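Local coordinates for zinc-binding protein TroA (PDB 1K0F), which binds zinc with high affinity and specificity in the periplasm and delivers it to the membrane permease of an ABC transporter for import into the cytoplasm, at residues T7-I12 and G28-G33; I216-P221 and E244-A249. One frame throughout, in Å; residues are numbered along the deposited sequence.

Interaction 1: T7-I12 and G28-G33; sequences TTIGMI and GLMGPG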
ATOM      1  N   THR A   7       6.602  -9.857   9.018  1.00 21.57           N
ATOM      2  CA  THR A   7       6.105  -8.578   8.546  1.00 18.49           C
ATOM      3  C   THR A   7       4.586  -8.555   8.480  1.00 17.71           C
ATOM      4  O   THR A   7       3.928  -9.596   8.494  1.00 15.57           O
ATOM      5  CB  THR A   7       6.675  -8.252   7.152  1.00 15.29           C
ATOM      6  OG1 THR A   7       5.842  -8.841   6.151  1.00 15.37           O
ATOM      7  CG2 THR A   7       8.087  -8.790   7.010  1.00 16.20           C
ATOM      8  N   THR A   8       4.043  -7.350   8.396  1.00 16.44           N
ATOM      9  CA  THR A   8       2.615  -7.157   8.332  1.00 16.08           C
ATOM     10  C   THR A   8       2.148  -7.130   6.889  1.00 14.23           C
ATOM     11  O   THR A   8       1.849  -8.163   6.314  1.00 14.85           O
ATOM     12  CB  THR A   8       2.243  -5.853   9.027  1.00 17.96           C
ATOM     13  OG1 THR A   8       3.120  -4.817   8.568  1.00 23.65           O
ATOM     14  CG2 THR A   8       2.405  -5.988  10.543  1.00 16.37           C
ATOM     15  N   ILE A   9       2.074  -5.945   6.303  1.00 16.10           N
ATOM     16  CA  ILE A   9       1.636  -5.806   4.916  1.00 17.56           C
ATOM     17  C   ILE A   9       2.619  -6.479   3.955  1.00 18.63           C
ATOM     18  O   ILE A   9       3.838  -6.447   4.169  1.00 17.38           O
ATOM     19  CB  ILE A   9       1.500  -4.329   4.543  1.00 17.34           C
ATOM     20  CG1 ILE A   9       2.833  -3.618   4.794  1.00 16.97           C
ATOM     21  CG2 ILE A   9       0.405  -3.693   5.380  1.00 15.88           C
ATOM     22  CD1 ILE A   9       2.874  -2.217   4.258  1.00 19.08           C
ATOM     23  N   GLY A  10       2.081  -7.088   2.900  1.00 17.78           N
ATOM     24  CA  GLY A  10       2.918  -7.783   1.937  1.00 19.72           C
ATOM     25  C   GLY A  10       4.031  -6.951   1.319  1.00 21.43           C
ATOM     26  O   GLY A  10       5.072  -7.483   0.927  1.00 20.78           O
ATOM     27  N   MET A  11       3.808  -5.643   1.237  1.00 23.35           N
ATOM     28  CA  MET A  11       4.780  -4.739   0.643  1.00 25.30           C
ATOM     29  C   MET A  11       6.142  -4.867   1.299  1.00 27.50           C
ATOM     30  O   MET A  11       7.166  -4.890   0.617  1.00 30.95           O
ATOM     31  CB  MET A  11       4.289  -3.297   0.736  1.00 24.09           C
ATOM     32  CG  MET A  11       3.220  -2.945  -0.292  1.00 23.74           C
ATOM     33  SD  MET A  11       1.549  -3.457   0.205  1.00 22.46           S
ATOM     34  CE  MET A  11       1.081  -2.072   1.161  1.00 20.86           C
ATOM     35  N   ILE A  12       6.157  -4.944   2.626  1.00 28.26           N
ATOM     36  CA  ILE A  12       7.403  -5.081   3.376  1.00 26.03           C
ATOM     37  C   ILE A  12       7.988  -6.455   3.074  1.00 25.58           C
ATOM     38  O   ILE A  12       9.177  -6.590   2.779  1.00 24.59           O
ATOM     39  CB  ILE A  12       7.153  -4.967   4.903  1.00 23.84           C
ATOM     40  CG1 ILE A  12       6.584  -3.582   5.228  1.00 23.30           C
ATOM     41  CG2 ILE A  12       8.435  -5.263   5.662  1.00 21.94           C
ATOM     42  CD1 ILE A  12       6.645  -3.223   6.677  1.00 21.86           C
ATOM     43  N   GLY A  28       4.639 -13.469   6.052  1.00 23.08           N
ATOM     44  CA  GLY A  28       3.845 -12.301   5.726  1.00 24.79           C
ATOM     45  C   GLY A  28       2.541 -12.416   6.493  1.00 26.94           C
ATOM     46  O   GLY A  28       1.695 -13.249   6.168  1.00 27.56           O
ATOM     47  N   LEU A  29       2.378 -11.590   7.524  1.00 27.44           N
ATOM     48  CA  LEU A  29       1.168 -11.629   8.348  1.00 28.20           C
ATOM     49  C   LEU A  29      -0.119 -11.210   7.640  1.00 28.61           C
ATOM     50  O   LEU A  29      -1.181 -11.782   7.889  1.00 30.51           O
ATOM     51  CB  LEU A  29       1.354 -10.766   9.589  1.00 27.29           C
ATOM     52  CG  LEU A  29       2.175 -11.449  10.684  1.00 29.52           C
ATOM     53  CD1 LEU A  29       1.973 -10.708  11.999  1.00 30.93           C
ATOM     54  CD2 LEU A  29       1.758 -12.908  10.802  1.00 29.14           C
ATOM     55  N   MET A  30      -0.029 -10.209   6.771  1.00 26.19           N
ATOM     56  CA  MET A  30      -1.202  -9.737   6.053  1.00 24.10           C
ATOM     57  C   MET A  30      -1.065 -10.046   4.563  1.00 24.12           C
ATOM     58  O   MET A  30      -0.222  -9.472   3.873  1.00 26.65           O
ATOM     59  CB  MET A  30      -1.372  -8.243   6.277  1.00 23.33           C
ATOM     60  CG  MET A  30      -0.952  -7.779   7.653  1.00 21.02           C
ATOM     61  SD  MET A  30      -1.109  -6.018   7.731  1.00 24.18           S
ATOM     62  CE  MET A  30      -1.566  -5.772   9.435  1.00 24.89           C
ATOM     63  N   GLY A  31      -1.896 -10.959   4.075  1.00 22.90           N
ATOM     64  CA  GLY A  31      -1.820 -11.340   2.677  1.00 23.11           C
ATOM     65  C   GLY A  31      -2.830 -10.687   1.744  1.00 22.95           C
ATOM     66  O   GLY A  31      -3.544  -9.752   2.124  1.00 22.77           O
ATOM     67  N   PRO A  32      -2.897 -11.165   0.499  1.00 20.38           N
ATOM     68  CA  PRO A  32      -3.832 -10.591  -0.462  1.00 20.63           C
ATOM     69  C   PRO A  32      -5.198 -10.344   0.170  1.00 21.36           C
ATOM     70  O   PRO A  32      -5.584 -11.022   1.121  1.00 21.78           O
ATOM     71  CB  PRO A  32      -3.895 -11.642  -1.575  1.00 20.86           C
ATOM     72  CG  PRO A  32      -3.013 -12.791  -1.133  1.00 20.70           C
ATOM     73  CD  PRO A  32      -2.109 -12.259  -0.082  1.00 20.81           C
ATOM     74  N   GLY A  33      -5.918  -9.363  -0.363  1.00 21.29           N
ATOM     75  CA  GLY A  33      -7.235  -9.057   0.159  1.00 23.10           C
ATOM     76  C   GLY A  33      -7.279  -8.743   1.644  1.00 25.02           C
ATOM     77  O   GLY A  33      -8.352  -8.779   2.247  1.00 25.93           O
TER

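Interaction 2: I216-P221 and E244-A249; sequences IESSIP and ELFSDA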
ATOM      1  N   ILE A 216     -12.173  -0.627  -7.853  1.00 15.86           N
ATOM      2  CA  ILE A 216     -12.417  -1.422  -6.662  1.00 17.36           C
ATOM      3  C   ILE A 216     -11.051  -1.586  -6.017  1.00 18.18           C
ATOM      4  O   ILE A 216     -10.051  -1.065  -6.506  1.00 20.28           O
ATOM      5  CB  ILE A 216     -12.983  -2.838  -6.997  1.00 18.12           C
ATOM      6  CG1 ILE A 216     -12.693  -3.192  -8.451  1.00 16.09           C
ATOM      7  CG2 ILE A 216     -14.497  -2.881  -6.756  1.00 18.57           C
ATOM      8  CD1 ILE A 216     -12.996  -4.611  -8.788  1.00 18.01           C
ATOM      9  N   GLU A 217     -11.002  -2.315  -4.917  1.00 18.62           N
ATOM     10  CA  GLU A 217      -9.746  -2.535  -4.248  1.00 18.57           C
ATOM     11  C   GLU A 217      -9.760  -3.892  -3.612  1.00 19.91           C
ATOM     12  O   GLU A 217     -10.797  -4.370  -3.176  1.00 20.36           O
ATOM     13  CB  GLU A 217      -9.516  -1.473  -3.201  1.00 20.68           C
ATOM     14  CG  GLU A 217      -9.062  -0.163  -3.784  1.00 24.42           C
ATOM     15  CD  GLU A 217      -8.780   0.849  -2.715  1.00 25.75           C
ATOM     16  OE1 GLU A 217      -8.739   2.056  -3.021  1.00 26.60           O
ATOM     17  OE2 GLU A 217      -8.604   0.429  -1.556  1.00 28.10           O
ATOM     18  N   SER A 218      -8.589  -4.506  -3.567  1.00 22.07           N
ATOM     19  CA  SER A 218      -8.436  -5.832  -3.007  1.00 23.77           C
ATOM     20  C   SER A 218      -8.691  -5.929  -1.506  1.00 24.99           C
ATOM     21  O   SER A 218      -9.071  -6.994  -1.019  1.00 26.19           O
ATOM     22  CB  SER A 218      -7.029  -6.341  -3.308  1.00 22.67           C
ATOM     23  OG  SER A 218      -6.177  -5.255  -3.601  1.00 24.15           O
ATOM     24  N   SER A 219      -8.502  -4.836  -0.771  1.00 24.28           N
ATOM     25  CA  SER A 219      -8.672  -4.881   0.681  1.00 23.69           C
ATOM     26  C   SER A 219      -9.953  -4.307   1.256  1.00 24.10           C
ATOM     27  O   SER A 219     -10.134  -4.288   2.466  1.00 23.20           O
ATOM     28  CB  SER A 219      -7.493  -4.187   1.340  1.00 24.20           C
ATOM     29  OG  SER A 219      -7.056  -3.100   0.546  1.00 25.67           O
ATOM     30  N   ILE A 220     -10.851  -3.849   0.398  1.00 26.97           N
ATOM     31  CA  ILE A 220     -12.087  -3.265   0.883  1.00 28.05           C
ATOM     32  C   ILE A 220     -13.310  -3.819   0.153  1.00 27.71           C
ATOM     33  O   ILE A 220     -13.296  -3.967  -1.065  1.00 28.46           O
ATOM     34  CB  ILE A 220     -12.047  -1.705   0.742  1.00 29.54           C
ATOM     35  CG1 ILE A 220     -11.235  -1.095   1.888  1.00 30.25           C
ATOM     36  CG2 ILE A 220     -13.451  -1.117   0.803  1.00 31.21           C
ATOM     37  CD1 ILE A 220      -9.881  -0.590   1.485  1.00 31.01           C
ATOM     38  N   PRO A 221     -14.363  -4.180   0.907  1.00 27.49           N
ATOM     39  CA  PRO A 221     -15.617  -4.710   0.368  1.00 27.64           C
ATOM     40  C   PRO A 221     -16.016  -3.957  -0.883  1.00 28.95           C
ATOM     41  O   PRO A 221     -16.334  -2.765  -0.838  1.00 28.26           O
ATOM     42  CB  PRO A 221     -16.619  -4.480   1.491  1.00 26.18           C
ATOM     43  CG  PRO A 221     -15.809  -4.517   2.718  1.00 26.16           C
ATOM     44  CD  PRO A 221     -14.382  -4.164   2.378  1.00 27.29           C
ATOM     45  N   GLU A 244      -9.713  -3.682 -10.419  1.00 22.17           N
ATOM     46  CA  GLU A 244      -9.577  -3.792  -8.983  1.00 21.84           C
ATOM     47  C   GLU A 244      -8.191  -3.327  -8.667  1.00 21.30           C
ATOM     48  O   GLU A 244      -7.240  -3.782  -9.275  1.00 22.43           O
ATOM     49  CB  GLU A 244      -9.737  -5.232  -8.538  1.00 22.40           C
ATOM     50  CG  GLU A 244     -10.278  -5.350  -7.145  1.00 24.15           C
ATOM     51  CD  GLU A 244     -10.099  -6.729  -6.590  1.00 24.71           C
ATOM     52  OE1 GLU A 244      -9.565  -7.584  -7.322  1.00 26.34           O
ATOM     53  OE2 GLU A 244     -10.482  -6.965  -5.427  1.00 26.50           O
ATOM     54  N   LEU A 245      -8.058  -2.423  -7.713  1.00 20.80           N
ATOM     55  CA  LEU A 245      -6.736  -1.948  -7.400  1.00 21.10           C
ATOM     56  C   LEU A 245      -6.210  -2.512  -6.089  1.00 21.93           C
ATOM     57  O   LEU A 245      -6.975  -3.002  -5.244  1.00 20.84           O
ATOM     58  CB  LEU A 245      -6.736  -0.423  -7.372  1.00 21.32           C
ATOM     59  CG  LEU A 245      -7.236   0.228  -8.667  1.00 21.31           C
ATOM     60  CD1 LEU A 245      -6.997   1.729  -8.606  1.00 22.69           C
ATOM     61  CD2 LEU A 245      -6.523  -0.374  -9.861  1.00 23.01           C
ATOM     62  N   PHE A 246      -4.890  -2.467  -5.942  1.00 21.18           N
ATOM     63  CA  PHE A 246      -4.246  -2.944  -4.732  1.00 21.94           C
ATOM     64  C   PHE A 246      -4.041  -1.723  -3.876  1.00 22.95           C
ATOM     65  O   PHE A 246      -3.294  -0.829  -4.252  1.00 26.62           O
ATOM     66  CB  PHE A 246      -2.896  -3.570  -5.055  1.00 21.06           C
ATOM     67  CG  PHE A 246      -2.999  -4.876  -5.765  1.00 19.61           C
ATOM     68  CD1 PHE A 246      -3.528  -5.982  -5.116  1.00 19.39           C
ATOM     69  CD2 PHE A 246      -2.641  -4.981  -7.093  1.00 17.67           C
ATOM     70  CE1 PHE A 246      -3.708  -7.170  -5.785  1.00 20.05           C
ATOM     71  CE2 PHE A 246      -2.816  -6.160  -7.772  1.00 17.92           C
ATOM     72  CZ  PHE A 246      -3.352  -7.262  -7.123  1.00 17.09           C
ATOM     73  N   SER A 247      -4.718  -1.668  -2.738  1.00 22.85           N
ATOM     74  CA  SER A 247      -4.567  -0.522  -1.866  1.00 23.55           C
ATOM     75  C   SER A 247      -3.519  -0.815  -0.810  1.00 24.36           C
ATOM     76  O   SER A 247      -2.361  -0.410  -0.943  1.00 25.12           O
ATOM     77  CB  SER A 247      -5.894  -0.176  -1.200  1.00 24.66           C
ATOM     78  OG  SER A 247      -6.769  -1.284  -1.182  1.00 27.61           O
ATOM     79  N   ASP A 248      -3.913  -1.523   0.240  1.00 24.71           N
ATOM     80  CA  ASP A 248      -2.977  -1.846   1.303  1.00 23.99           C
ATOM     81  C   ASP A 248      -2.406  -3.246   1.144  1.00 22.91           C
ATOM     82  O   ASP A 248      -1.397  -3.577   1.763  1.00 22.52           O
ATOM     83  CB  ASP A 248      -3.657  -1.745   2.675  1.00 26.74           C
ATOM     84  CG  ASP A 248      -4.623  -0.572   2.774  1.00 27.27           C
ATOM     85  OD1 ASP A 248      -4.283   0.532   2.297  1.00 26.36           O
ATOM     86  OD2 ASP A 248      -5.726  -0.759   3.341  1.00 28.49           O
ATOM     87  N   ALA A 249      -3.056  -4.055   0.308  1.00 23.20           N
ATOM     88  CA  ALA A 249      -2.633  -5.438   0.089  1.00 23.30           C
ATOM     89  C   ALA A 249      -2.157  -5.745  -1.324  1.00 23.47           C
ATOM     90  O   ALA A 249      -2.619  -5.142  -2.296  1.00 22.81           O
ATOM     91  CB  ALA A 249      -3.771  -6.397   0.460  1.00 22.94           C
TER

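Interaction 1: T7-I12 and G28-G33
Thr7 and Gly28 pair in parallel where strands 4-7 and 25-28 end, the two strands of a beta-alpha-beta unit whose connection runs through helix 10-20. Beyond this bridge both chains turn a corner, at Thr8 and at Leu29, yet the Thr8 carbonyl still reaches the Met30 amide.

Two backbone hydrogen bonds hold them. Leu29 N donates to Thr7 O at 2.7 Å, with an angle of 160° at the hydrogen. The next amide, Met30 N, reaches Thr8 O at 2.8 Å from above the carbonyl plane, 37° out of it. Consecutive carbonyls thus serve consecutive amides, a pattern that a regular strand would not give and that follows from the turned backbones. The hydroxyl of Thr8 is engaged elsewhere, OG1 bonding to Glu63 OE2.

The apolar part belongs largely to Met30. Its side chain runs beside that of Thr8 in the same direction, SD lying 3.6 Å from Thr8 CB. The same sulfur meets Ile9 CG2 at 3.6 Å and comes near Ile9 N. Leu29 turns its CB to the Thr7 carbonyl, while its side chain also touches Asp45 and Leu49 of helix 43-51. Ile9, at the N-cap position of helix 10-20, and Met30 both rest on Pro36, and the Ile9 side chain is about 5 Å from that of the zinc ligand Asp248, which places this end of the contact beside the zinc site. Met30 is extended at chi2 (177°), which carries SD past the Thr8 carbonyl, and the terminal methyl CE settles 3.8 Å from Thr8 CB.

Interaction 2: I216-P221 and E244-A249
Ile216 lays its CG1-CD1 arm obliquely across the aliphatic part of Glu244, with Ile216 CD1 3.3 Å from Glu244 CG. Glu244 has CG anti to its backbone N (chi1 -151°) and is extended beyond it, which brings the carboxylate alongside the Ser218 backbone, Glu244 OE2 3.4 Å from Ser218 CA.

Beside this pair, strands 213-217 and 240-245 finish their parallel pairing. Leu245 N donates to Ile216 O at 2.7 Å. Leu245 O then takes two bonds from one residue: Ser218 N at 2.8 Å, almost in line with the carbonyl (C=O...N 170°), and Ser218 OG at 2.9 Å from the side, at a C=O...O angle of 122°. Glu217 CA adds a CA-H...O contact to that oxygen at 3.0 Å. The doubly gripped carbonyl ties the first loop residue after one strand to the end of the other, and Ser218 OG also lies close to CD1 of the Phe246 ring.

On the other face, the Glu217 carboxylate accepts a bond from Ser247 OG at OE2, though the place of that oxygen is less sure. Ser219 turns toward the same turn of chain, its OG 3.5 Å from Asp248 N. Glu217 OE2 is also bonded by His168 ND1, consistent with a second-shell role beside that zinc ligand, while Asp248, itself a ligand, bonds weakly to His168 NE2 and touches His37 and His102; the four zinc ligands thus lie together in this zinc-free, closed structure.

Helix 225-233 links the two strands in a beta-alpha-beta unit. Leu245 packs against Asn267, Thr270 and Ile271 of helix 260-273, and both Glu217 and Leu245 touch Thr166 of strand 163-166.

Overall arrangement
Both contacts are buried and join the C-terminal ends of adjacent parallel strands within beta-alpha-beta units, but in two different sheets. Interaction 1 is mostly backbone bonding and methionine packing, and contains no zinc ligand; interaction 2 is larger and more polar, with serine hydroxyls and carboxylates, and contains Asp248. In this closed conformation the two meet next to the zinc site: Met11 CE and Ile9 CG2 pack on Asp248 O, while Gly31 and Gly33 lie against Ala249 CB. The loop after Gly33 goes on to His37. Interaction 1 thus lies beside the site at the end of one sheet, while interaction 2 supplies the ligand Asp248 at the end of the other.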